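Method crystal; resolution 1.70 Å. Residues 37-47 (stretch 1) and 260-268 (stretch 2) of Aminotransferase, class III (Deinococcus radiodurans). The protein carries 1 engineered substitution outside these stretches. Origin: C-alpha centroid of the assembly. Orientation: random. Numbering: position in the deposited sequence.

Stretch 1, residues 37-47: GALVANIGHGR
Stretch 2 260-268: GKGLAAGYA

Two irregular segments, more than two hundred residues apart in sequence, meet here without forming a sheet, and their contact rests on turns, carbonyls and a few well-placed side chains. Residues 37-47 leave a weakly bonded helix, pass through Leu-39 at phi/psi 57/45, and fold into a type I beta turn from Ala-41 to Gly-44, with Gly-44 N bonded to Ala-41 O at 3.3 Å. Residues 260-268 carry a type I' turn from Ala-264 to Tyr-267, closed by Tyr-267 N to Ala-264 O at 2.9 Å. Its inner residues, Ala-265 (43/42) and Gly-266 (87/-4), both have positive phi.

The register is set by two CA pairs: Val-40 with Gly-262 at 4.8 Å, and Ala-41 with Ala-265 at 4.5 Å. At Gly-262 and Gly-266 the closeness leaves little or no room for a side chain. At Gly-262 a CB would lie 2.3 Å from Asn-42 ND2, a clash; at Gly-266 it would point toward the first stretch, 3.5 Å from Val-40 CG1, and the backbone angles there call for glycine in any case. Two CA-H...O contacts join the backbones: Ala-265 CA to Val-40 O at 3.1 Å, and Ala-41 CA to Ala-265 O at 3.6 Å, the latter nearly straight at 171°. Val-40 O also accepts from Asn-42 N at 2.8 Å.

Lys-261 points toward the first stretch and, after chi1 m, runs t, t, t. This extended chain passes Val-40, whose CG2 lies 3.9 Å from Lys-261 CG, so the methylenes pack against an apolar side chain while the ammonium reaches a backbone carbonyl: Lys-261 NZ donates to Ala-38 O at 2.9 Å. Val-40 is t (chi1 171°), and its other methyl, CG1, sits 3.4 Å from Gly-266 N.

Asn-42, m with chi2 8°, points toward the second stretch and lays ND2 3.5 Å from Gly-262 CA. Asn-42 ND2 donates to water 1 at 2.8 Å, and the water makes a weak bond to Gly-262 O at 3.4 Å; Asn-42 OD1 is satisfied elsewhere in the structure. Water 2 accepts from Ile-43 N at 2.9 Å and donates to Gly-44 O at 2.9 Å and Ala-265 O at 2.7 Å, tying the two turns together.

Ile-43 has chi1 p, which places CG1 4.1 Å from Ala-265 CB and 3.9 Å from Tyr-267 CE2, an apolar patch beside the polar bridges; chi2 t then sets CD1. Tyr-267 is m with chi2 -84°; its CA-to-CB bond points sideways, but the end of its side chain comes nearer to the first stretch. Its hydroxyl both gives and receives: Tyr-267 OH donates to Gly-44 O at 2.8 Å and accepts from Arg-47 N at 2.9 Å, although its modelled position is less certain because it crowds a neighbour. Gly-46 N lies near the ring plane at the edge. Arg-47, at an N-cap position, folds its side chain m, m, m, with chi4 -135°, so that the guanidinium turns back along its own stretch and Arg-47 NH1 donates to Ile-43 O at 2.8 Å.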

# COMPACT_ATOMS: atom_id res chain seq x y z
N GLY C 37 -6.69 14.41 -9.34
CA GLY C 37 -5.37 13.91 -9.00
C GLY C 37 -5.05 12.92 -10.10
O GLY C 37 -4.61 13.29 -11.19
N ALA C 38 -5.27 11.64 -9.81
CA ALA C 38 -5.05 10.57 -10.78
C ALA C 38 -6.31 9.72 -10.73
O ALA C 38 -6.25 8.51 -10.52
CB ALA C 38 -3.82 9.74 -10.39
N LEU C 39 -7.45 10.38 -10.92
CA LEU C 39 -8.77 9.76 -10.86
C LEU C 39 -8.95 9.09 -9.51
O LEU C 39 -9.43 7.96 -9.40
CB LEU C 39 -8.96 8.77 -12.02
CG LEU C 39 -9.50 9.43 -13.29
CD1 LEU C 39 -8.50 10.44 -13.83
CD2 LEU C 39 -9.79 8.37 -14.32
N VAL C 40 -8.56 9.82 -8.47
CA VAL C 40 -8.64 9.36 -7.09
C VAL C 40 -9.67 10.12 -6.25
O VAL C 40 -10.49 9.50 -5.57
CB VAL C 40 -7.26 9.52 -6.38
CG1 VAL C 40 -7.40 9.26 -4.88
CG2 VAL C 40 -6.24 8.58 -6.98
N ALA C 41 -9.63 11.45 -6.30
CA ALA C 41 -10.52 12.29 -5.49
C ALA C 41 -11.95 12.40 -6.02
O ALA C 41 -12.42 13.49 -6.36
CB ALA C 41 -9.92 13.68 -5.33
N ASN C 42 -12.64 11.27 -6.03
CA ASN C 42 -14.01 11.19 -6.55
C ASN C 42 -15.08 12.06 -5.89
O ASN C 42 -16.02 12.47 -6.56
CB ASN C 42 -14.48 9.74 -6.53
CG ASN C 42 -13.74 8.88 -7.55
OD1 ASN C 42 -12.78 9.32 -8.18
ND2 ASN C 42 -14.20 7.64 -7.71
N ILE C 43 -14.95 12.35 -4.59
CA ILE C 43 -15.98 13.17 -3.95
C ILE C 43 -15.53 14.59 -3.63
O ILE C 43 -16.21 15.32 -2.90
CB ILE C 43 -16.53 12.48 -2.68
CG1 ILE C 43 -15.48 12.45 -1.57
CG2 ILE C 43 -16.96 11.06 -3.03
CD1 ILE C 43 -16.03 11.94 -0.24
N GLY C 44 -14.39 14.99 -4.19
CA GLY C 44 -13.89 16.33 -3.95
C GLY C 44 -12.99 16.41 -2.74
O GLY C 44 -12.90 15.47 -1.94
N HIS C 45 -12.32 17.55 -2.59
CA HIS C 45 -11.39 17.75 -1.49
C HIS C 45 -11.98 18.49 -0.29
O HIS C 45 -12.93 19.26 -0.42
CB HIS C 45 -10.16 18.51 -1.99
CG HIS C 45 -9.47 17.84 -3.13
ND1 HIS C 45 -9.63 18.24 -4.44
CD2 HIS C 45 -8.62 16.79 -3.16
CE1 HIS C 45 -8.91 17.46 -5.23
NE2 HIS C 45 -8.28 16.58 -4.48
N GLY C 46 -11.38 18.25 0.87
CA GLY C 46 -11.79 18.92 2.10
C GLY C 46 -13.06 18.47 2.80
O GLY C 46 -13.67 19.26 3.52
N ARG C 47 -13.47 17.21 2.61
CA ARG C 47 -14.68 16.72 3.25
C ARG C 47 -14.46 16.51 4.75
O ARG C 47 -13.85 15.53 5.17
CB ARG C 47 -15.14 15.39 2.64
CG ARG C 47 -15.19 15.34 1.11
CD ARG C 47 -16.27 16.22 0.48
NE ARG C 47 -17.63 15.84 0.85
CZ ARG C 47 -18.65 15.76 -0.01
NH1 ARG C 47 -18.46 16.01 -1.30
NH2 ARG C 47 -19.86 15.47 0.42
N GLY C 260 -10.18 0.21 -6.22
CA GLY C 260 -9.06 0.98 -5.71
C GLY C 260 -9.25 2.47 -5.92
O GLY C 260 -10.35 2.91 -6.27
N LYS C 261 -8.19 3.25 -5.72
CA LYS C 261 -8.23 4.70 -5.89
C LYS C 261 -9.47 5.40 -5.35
O LYS C 261 -9.45 5.97 -4.25
CB LYS C 261 -8.08 5.06 -7.38
CG LYS C 261 -6.70 4.81 -7.94
CD LYS C 261 -6.53 5.44 -9.31
CE LYS C 261 -5.12 5.25 -9.83
NZ LYS C 261 -4.86 6.03 -11.07
N GLY C 262 -10.56 5.37 -6.11
CA GLY C 262 -11.78 6.03 -5.69
C GLY C 262 -12.54 5.40 -4.54
O GLY C 262 -13.52 5.98 -4.07
N LEU C 263 -12.10 4.22 -4.09
CA LEU C 263 -12.79 3.54 -3.00
C LEU C 263 -12.89 4.44 -1.77
O LEU C 263 -13.97 4.60 -1.20
CB LEU C 263 -12.06 2.23 -2.66
CG LEU C 263 -12.89 1.14 -1.97
CD1 LEU C 263 -14.16 0.88 -2.77
CD2 LEU C 263 -12.07 -0.15 -1.86
N ALA C 264 -11.77 5.03 -1.35
CA ALA C 264 -11.77 5.95 -0.21
C ALA C 264 -11.56 7.38 -0.73
O ALA C 264 -11.33 8.31 0.04
CB ALA C 264 -10.67 5.58 0.79
N ALA C 265 -11.64 7.53 -2.05
CA ALA C 265 -11.52 8.82 -2.73
C ALA C 265 -10.44 9.79 -2.26
O ALA C 265 -10.69 11.00 -2.14
CB ALA C 265 -12.89 9.52 -2.71
N GLY C 266 -9.25 9.28 -1.98
CA GLY C 266 -8.15 10.12 -1.55
C GLY C 266 -8.05 10.39 -0.06
O GLY C 266 -7.10 11.04 0.38
N TYR C 267 -9.01 9.90 0.72
CA TYR C 267 -9.00 10.12 2.16
C TYR C 267 -8.18 9.09 2.94
O TYR C 267 -7.75 9.35 4.06
CB TYR C 267 -10.45 10.18 2.68
CG TYR C 267 -11.10 11.47 2.25
CD1 TYR C 267 -10.91 12.64 3.00
CD2 TYR C 267 -11.76 11.58 1.02
CE1 TYR C 267 -11.34 13.87 2.53
CE2 TYR C 267 -12.20 12.82 0.55
CZ TYR C 267 -11.98 13.96 1.31
OH TYR C 267 -12.34 15.20 0.83
N ALA C 268 -7.94 7.94 2.32
CA ALA C 268 -7.15 6.90 2.95
C ALA C 268 -6.70 5.89 1.90
O ALA C 268 -7.36 5.73 0.87
CB ALA C 268 -7.98 6.20 4.04
O HOH W 1 -16.22 7.25 -5.77
O HOH W 2 -12.53 12.82 -3.06